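Local coordinates for multidrug resistance protein (Vibrio cholerae, PDB 1YC9) that forms the outer-membrane exit duct of a multidrug efflux system, a trimeric channel of the outer membrane factor family that may confer resistance to puromycin, acriflavine and tetraphenylarsonium, at residues A[23-28]-A[138-143]; A[40-45]-A[222-227]; A[29-34]-A[238-243]. The protein carries 1 engineered substitution. All blocks are in the same frame, centred on the assembly; numbering follows the deposited sequence.

Overall arrangement
All three contacts lie in the helical part of the chain, away from the membrane-spanning strands, where the short helix 33-44 and its flanking loops lean against the long helices. Contacts 1 and 3 use adjoining halves of one run, 23-34, and their centres are about 15 Å apart: the first meets helix 117-183, the second the loop 238-243. Contact 2 uses the far end of helix 33-44 against the end of helix 189-223, its centre about 14 Å from that of contact 1 and about 20 Å from that of contact 3. Contacts 1 and 2 touch, with Trp27 packing on Glu40 and Leu43. The His45 side chain of contact 2 lies about 4 Å from a bound mercury(II) ion.

Contact 1 (A[23-28]-A[138-143]); sequences SANWWQ and AARLMI
Arg140 of helix 117-183 ties the N-terminal loop around Ala24 and Asn25 to one of the long helices of the outer membrane factor fold. Two hydrogen bonds carry the polar part. NH1 of Arg140 donates to Ala24 O at 2.8 Å, approaching from above the carbonyl plane, while its NH2 meets Asn25 OD1 at 3.0 Å, almost in line with the amide C=O. Both oxygens lie at the edge of the guanidinium; the short Asn25 amide suits its place by offering an acceptor nearly coplanar with it, the planes 22° apart. Arginine's chain, extended from CG to NE, spans the gap and still offers two donors at its tip.

The aromatic part comes from Trp27, whose CH2 lies 3.7 Å from Arg140 NH1; NH1 sits at the edge of the indole, near its plane. Trp27 also packs on helix 33-44.

Van der Waals contact is sparser: Leu141 CD2 comes 4.1 Å from Trp26 NE1, meeting the ring obliquely. Trp26 lies against Leu427 and Ile430 of helix 398-433 and Thr145 and Ala148 of helix 117-183, so that its large ring sits between two helices. A water accepts hydrogen bonds from Arg140 NH1 (3.3 Å) and, weakly, from Trp26 NE1.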
# COMPACT_ATOMS: atom_id res chain seq x y z
N SER A 23 -3.51 15.95 25.94
CA SER A 23 -2.19 16.53 26.22
C SER A 23 -1.17 16.37 25.06
O SER A 23 -1.45 15.63 24.10
CB SER A 23 -1.64 15.84 27.49
OG SER A 23 -0.46 16.44 27.97
N ALA A 24 -0.01 17.05 25.14
CA ALA A 24 1.08 16.82 24.19
C ALA A 24 1.67 15.43 24.42
O ALA A 24 1.81 14.67 23.47
CB ALA A 24 2.18 17.86 24.32
N ASN A 25 2.05 15.15 25.68
CA ASN A 25 2.44 13.81 26.13
C ASN A 25 1.27 13.07 26.77
O ASN A 25 1.33 12.63 27.91
CB ASN A 25 3.62 13.88 27.08
CG ASN A 25 4.83 14.58 26.46
OD1 ASN A 25 5.04 14.53 25.27
ND2 ASN A 25 5.65 15.19 27.29
N TRP A 26 0.23 12.87 25.97
CA TRP A 26 -1.07 12.39 26.41
C TRP A 26 -1.08 11.01 27.06
O TRP A 26 -1.98 10.67 27.82
CB TRP A 26 -2.06 12.43 25.22
CG TRP A 26 -1.48 11.73 24.01
CD1 TRP A 26 -0.83 12.31 22.98
CD2 TRP A 26 -1.47 10.30 23.75
NE1 TRP A 26 -0.38 11.34 22.10
CE2 TRP A 26 -0.77 10.10 22.54
CE3 TRP A 26 -1.95 9.18 24.42
CZ2 TRP A 26 -0.56 8.81 21.99
CZ3 TRP A 26 -1.74 7.91 23.88
CH2 TRP A 26 -1.05 7.73 22.68
N TRP A 27 -0.09 10.18 26.74
CA TRP A 27 0.02 8.83 27.27
C TRP A 27 0.29 8.83 28.78
O TRP A 27 0.01 7.83 29.48
CB TRP A 27 1.13 8.06 26.57
CG TRP A 27 2.44 8.80 26.54
CD1 TRP A 27 3.42 8.78 27.49
CD2 TRP A 27 2.91 9.65 25.50
NE1 TRP A 27 4.47 9.57 27.10
CE2 TRP A 27 4.17 10.13 25.88
CE3 TRP A 27 2.36 10.10 24.27
CZ2 TRP A 27 4.90 11.01 25.10
CZ3 TRP A 27 3.10 10.96 23.49
CH2 TRP A 27 4.36 11.42 23.92
N GLN A 28 0.83 9.95 29.27
CA GLN A 28 1.10 10.09 30.70
C GLN A 28 -0.16 10.01 31.54
O GLN A 28 -0.08 9.67 32.71
CB GLN A 28 1.90 11.38 31.00
CG GLN A 28 3.33 11.33 30.49
CD GLN A 28 4.05 12.67 30.63
OE1 GLN A 28 3.43 13.69 30.93
NE2 GLN A 28 5.31 12.67 30.38
N ALA A 138 1.87 14.33 12.54
CA ALA A 138 1.14 13.08 12.28
C ALA A 138 2.04 11.85 12.51
O ALA A 138 1.56 10.84 13.06
CB ALA A 138 0.52 13.05 10.87
N ALA A 139 3.33 11.96 12.18
CA ALA A 139 4.26 10.85 12.35
C ALA A 139 4.53 10.59 13.83
O ALA A 139 4.56 9.42 14.27
CB ALA A 139 5.61 11.08 11.61
N ARG A 140 4.68 11.66 14.60
CA ARG A 140 4.81 11.50 16.02
C ARG A 140 3.59 10.77 16.60
O ARG A 140 3.73 9.86 17.42
CB ARG A 140 4.92 12.86 16.67
CG ARG A 140 5.30 12.80 18.14
CD ARG A 140 4.88 14.06 18.86
NE ARG A 140 5.60 14.27 20.12
CZ ARG A 140 5.02 14.32 21.31
NH1 ARG A 140 3.72 14.08 21.45
NH2 ARG A 140 5.75 14.57 22.39
N LEU A 141 2.40 11.17 16.16
CA LEU A 141 1.15 10.57 16.60
C LEU A 141 1.07 9.10 16.21
O LEU A 141 0.59 8.28 16.99
CB LEU A 141 -0.04 11.31 15.99
CG LEU A 141 -1.39 11.51 16.69
CD1 LEU A 141 -2.57 10.98 15.85
CD2 LEU A 141 -1.46 11.10 18.18
N MET A 142 1.54 8.78 15.01
CA MET A 142 1.49 7.41 14.52
C MET A 142 2.42 6.50 15.32
O MET A 142 2.11 5.33 15.55
CB MET A 142 1.86 7.36 13.03
CG MET A 142 1.92 5.96 12.45
SD MET A 142 2.22 5.95 10.68
CE MET A 142 3.81 6.77 10.60
N ILE A 143 3.55 7.06 15.74
CA ILE A 143 4.49 6.34 16.60
C ILE A 143 3.91 6.10 18.00
O ILE A 143 3.89 4.96 18.50
CB ILE A 143 5.83 7.10 16.68
CG1 ILE A 143 6.54 7.05 15.32
CG2 ILE A 143 6.77 6.49 17.70
CD1 ILE A 143 7.65 8.06 15.18
O HOH W 1 1.66 12.34 19.61

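Contact 2 (A[40-45]-A[222-227]); sequences EEALQH and ALVGQG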
# COMPACT_ATOMS: atom_id res chain seq x y z
N GLU A 40 8.62 7.36 25.16
CA GLU A 40 9.75 8.26 25.24
C GLU A 40 11.00 7.77 24.51
O GLU A 40 11.60 8.54 23.77
CB GLU A 40 10.04 8.59 26.69
CG GLU A 40 8.92 9.47 27.21
CD GLU A 40 8.60 9.58 28.66
OE1 GLU A 40 9.47 9.18 29.45
OE2 GLU A 40 7.46 9.96 29.03
N GLU A 41 11.32 6.49 24.66
CA GLU A 41 12.41 5.84 23.93
C GLU A 41 12.23 5.97 22.41
O GLU A 41 13.18 6.35 21.71
CB GLU A 41 12.52 4.35 24.28
CG GLU A 41 13.10 4.03 25.64
CD GLU A 41 12.84 2.56 26.02
OE1 GLU A 41 13.24 1.66 25.27
OE2 GLU A 41 12.19 2.31 27.05
N ALA A 42 11.05 5.62 21.93
CA ALA A 42 10.73 5.66 20.51
C ALA A 42 10.82 7.08 19.96
O ALA A 42 11.23 7.25 18.85
CB ALA A 42 9.33 5.12 20.25
N LEU A 43 10.36 8.08 20.73
CA LEU A 43 10.41 9.47 20.28
C LEU A 43 11.80 10.15 20.39
O LEU A 43 12.00 11.23 19.86
CB LEU A 43 9.34 10.27 21.02
CG LEU A 43 7.90 9.87 20.66
CD1 LEU A 43 6.88 10.75 21.43
CD2 LEU A 43 7.60 9.89 19.15
N GLN A 44 12.74 9.51 21.08
CA GLN A 44 14.08 10.06 21.23
C GLN A 44 14.99 9.58 20.10
O GLN A 44 15.70 10.36 19.47
CB GLN A 44 14.67 9.68 22.59
CG GLN A 44 15.89 10.49 22.99
N HIS A 45 14.97 8.27 19.87
CA HIS A 45 15.71 7.64 18.81
C HIS A 45 15.02 6.32 18.46
O HIS A 45 14.88 5.45 19.31
CB HIS A 45 17.17 7.38 19.20
CG HIS A 45 18.05 7.05 18.03
ND1 HIS A 45 18.33 5.75 17.65
CD2 HIS A 45 18.69 7.84 17.13
CE1 HIS A 45 19.11 5.75 16.57
NE2 HIS A 45 19.34 7.01 16.23
N ALA A 222 10.15 -3.91 18.80
CA ALA A 222 10.35 -3.44 17.43
C ALA A 222 9.76 -2.02 17.23
O ALA A 222 10.39 -1.16 16.56
CB ALA A 222 9.74 -4.42 16.42
N LEU A 223 8.62 -1.78 17.83
CA LEU A 223 7.92 -0.49 17.70
C LEU A 223 8.73 0.65 18.28
O LEU A 223 8.58 1.78 17.79
CB LEU A 223 6.51 -0.48 18.29
CG LEU A 223 5.49 -1.24 17.46
CD1 LEU A 223 4.23 -1.52 18.25
CD2 LEU A 223 5.10 -0.49 16.19
N VAL A 224 9.58 0.36 19.26
CA VAL A 224 10.42 1.38 19.84
C VAL A 224 11.84 1.33 19.26
O VAL A 224 12.74 1.97 19.78
CB VAL A 224 10.38 1.40 21.40
CG1 VAL A 224 8.94 1.39 21.86
CG2 VAL A 224 11.11 0.23 22.01
N GLY A 225 12.02 0.58 18.18
CA GLY A 225 13.25 0.60 17.44
C GLY A 225 14.31 -0.24 18.06
O GLY A 225 15.50 -0.00 17.85
N GLN A 226 13.92 -1.24 18.82
CA GLN A 226 14.91 -2.04 19.50
C GLN A 226 14.83 -3.48 19.09
O GLN A 226 13.87 -3.92 18.45
CB GLN A 226 14.89 -1.81 21.02
CG GLN A 226 15.36 -0.38 21.31
CD GLN A 226 15.07 0.11 22.72
OE1 GLN A 226 15.55 -0.49 23.68
NE2 GLN A 226 14.35 1.22 22.85
N GLY A 227 15.94 -4.17 19.34
CA GLY A 227 16.03 -5.57 19.10
C GLY A 227 15.18 -6.26 20.15
O GLY A 227 14.63 -5.63 21.06
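Gln226 approaches Glu41 on an unusual side of the carboxylate: its NE2 donates to OE1 of Glu41 at 2.7 Å through the anti lone pair, the one turned away from OE2. A Schellman motif ends helix 189-223 here. Gly225, with its positive phi of 81°, is the C-prime residue and its N bonds back to Ala222 O at 2.9 Å; glycine suits that turn because it adopts such a phi without strain. Gln226 closes the motif through its own N, and its long chain, extended beyond CG, brings an amide N-H to Glu41. The two side chains cross at about a right angle, with carboxylate and amide planes 48° apart.

The other carboxylate oxygen, Glu41 OE2, forms a salt bridge with Arg230 and a hydrogen bond with His37. Both oxygens of the carboxylate are thus engaged, and the nearby arginine would probably favour its charged form.

Beside this polar link the helix ends pack closely. Ala42 and Val224 bring their CA atoms to 4.3 Å, which the small alanine methyl permits, and both side chains also rest on Ile147 of helix 117-183. The apolar touch is Ala42 CB against Val224 CB, 4.0 Å apart.

Contact 3 (A[29-34]-A[238-243]); sequences RYQDAQ and HITLTS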
# COMPACT_ATOMS: atom_id res chain seq x y z
N ARG A 29 -1.32 10.32 30.96
CA ARG A 29 -2.53 10.27 31.73
C ARG A 29 -2.88 8.87 32.22
O ARG A 29 -3.64 8.75 33.17
CB ARG A 29 -3.69 11.00 31.02
CG ARG A 29 -4.68 10.17 30.24
CD ARG A 29 -5.87 11.02 29.74
NE ARG A 29 -7.15 10.76 30.41
CZ ARG A 29 -7.89 11.66 31.08
NH1 ARG A 29 -9.05 11.29 31.63
NH2 ARG A 29 -7.50 12.93 31.22
N TYR A 30 -2.28 7.82 31.64
CA TYR A 30 -2.55 6.45 32.08
C TYR A 30 -1.72 5.99 33.29
O TYR A 30 -1.91 4.90 33.80
CB TYR A 30 -2.44 5.45 30.89
CG TYR A 30 -3.27 5.88 29.74
CD1 TYR A 30 -4.66 5.92 29.84
CD2 TYR A 30 -2.69 6.34 28.55
CE1 TYR A 30 -5.44 6.37 28.81
CE2 TYR A 30 -3.50 6.79 27.48
CZ TYR A 30 -4.85 6.77 27.60
OH TYR A 30 -5.65 7.24 26.58
N GLN A 31 -0.74 6.80 33.69
CA GLN A 31 -0.07 6.64 34.98
C GLN A 31 0.73 5.36 35.00
O GLN A 31 0.86 4.70 36.04
CB GLN A 31 -1.10 6.72 36.13
CG GLN A 31 -1.71 8.12 36.30
CD GLN A 31 -2.74 8.20 37.45
OE1 GLN A 31 -2.37 8.10 38.60
NE2 GLN A 31 -4.01 8.37 37.12
N ASP A 32 1.24 4.98 33.84
CA ASP A 32 2.04 3.78 33.68
C ASP A 32 3.43 4.13 33.17
O ASP A 32 3.66 4.42 31.98
CB ASP A 32 1.33 2.79 32.76
CG ASP A 32 2.06 1.51 32.64
OD1 ASP A 32 1.39 0.49 32.35
OD2 ASP A 32 3.30 1.37 32.84
N ALA A 33 4.40 4.14 34.09
CA ALA A 33 5.72 4.58 33.69
C ALA A 33 6.52 3.74 32.70
O ALA A 33 7.25 4.27 31.89
CB ALA A 33 6.62 4.68 34.97
N GLN A 34 6.35 2.43 32.71
CA GLN A 34 6.40 1.59 31.53
C GLN A 34 5.97 2.11 30.18
O GLN A 34 6.80 2.15 29.26
CB GLN A 34 5.96 0.16 31.78
CG GLN A 34 6.69 -0.80 30.80
CD GLN A 34 6.35 -2.23 30.99
OE1 GLN A 34 5.16 -2.61 31.07
NE2 GLN A 34 7.37 -3.05 31.01
N HIS A 238 0.14 -1.59 33.94
CA HIS A 238 -0.68 -1.13 35.07
C HIS A 238 -1.23 0.20 34.63
O HIS A 238 -0.68 1.24 34.96
CB HIS A 238 0.18 -1.01 36.35
CG HIS A 238 0.86 -2.30 36.73
ND1 HIS A 238 0.18 -3.38 37.25
CD2 HIS A 238 2.16 -2.69 36.63
CE1 HIS A 238 1.03 -4.37 37.48
NE2 HIS A 238 2.23 -3.98 37.10
N ILE A 239 -2.29 0.14 33.83
CA ILE A 239 -2.93 1.30 33.24
C ILE A 239 -4.02 1.83 34.16
O ILE A 239 -4.87 1.06 34.63
CB ILE A 239 -3.54 0.87 31.85
CG1 ILE A 239 -2.43 0.60 30.83
CG2 ILE A 239 -4.60 1.88 31.32
CD1 ILE A 239 -1.74 1.82 30.34
N THR A 240 -4.03 3.14 34.38
CA THR A 240 -5.12 3.80 35.08
C THR A 240 -5.94 4.54 34.06
O THR A 240 -5.46 5.42 33.37
CB THR A 240 -4.57 4.78 36.16
OG1 THR A 240 -3.91 4.02 37.18
CG2 THR A 240 -5.70 5.49 36.87
N LEU A 241 -7.20 4.15 33.96
CA LEU A 241 -8.14 4.75 33.06
C LEU A 241 -9.04 5.69 33.83
O LEU A 241 -9.72 5.25 34.75
CB LEU A 241 -8.99 3.65 32.43
CG LEU A 241 -9.30 3.66 30.95
CD1 LEU A 241 -8.03 3.99 30.16
CD2 LEU A 241 -9.87 2.33 30.56
N THR A 242 -9.04 6.96 33.46
CA THR A 242 -9.92 7.99 34.00
C THR A 242 -10.89 8.44 32.91
O THR A 242 -10.46 8.69 31.79
CB THR A 242 -9.08 9.22 34.40
OG1 THR A 242 -8.15 8.87 35.42
CG2 THR A 242 -9.94 10.32 35.02
N SER A 243 -12.19 8.55 33.22
CA SER A 243 -13.15 9.20 32.31
C SER A 243 -12.80 10.70 32.13
O SER A 243 -12.32 11.36 33.06
CB SER A 243 -14.59 9.05 32.80
OG SER A 243 -14.81 9.88 33.92
O HOH W 2 -8.56 8.27 30.06
O HOH W 3 -6.37 7.87 32.55
O HOH W 4 -1.40 3.15 36.74
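The N-cap of helix 33-44 is anchored here, where Asp32 and the 3-10 turn before it meet an extended loop, 238-243, that runs nearly antiparallel to residues 29-32 (165°). Asp32 caps its helix through OD2, weakly, to Leu35 N, while OD1 takes the loop backbone: His238 N donates to Asp32 OD1 at 2.9 Å, from above the carboxylate plane. The same OD1 is hydrogen-bonded to Tyr151, so it serves two partners. Aspartate suits the place, being short enough to cap and having a second oxygen for the loop.

Two residues along each segment, the backbones join directly: Thr240 N donates to Tyr30 O at 2.8 Å, while Tyr30 CA makes a CH...O contact with Thr240 O at 3.3 Å. Tyr30 is buried, its hydroxyl bonded to Asp426 of helix 398-433; its CB packs on Ile239 CD1 at 3.7 Å, and its ring lies beside Leu241, pointing the same way. Gln31, at a positive phi of 67° between the 3-10 turn and the cap, brings NE2 to Thr240 CG2 at 3.3 Å.

Waters fill in between the backbones; one bridges Arg29 O, Thr240 O and Thr242 N. At the far end, Arg29, its chain bent at chi3 (-109°), donates from NH1 to Thr242 O at 3.0 Å; the oxygen lies in the guanidinium plane, but NH1 stands well above the plane of the carbonyl.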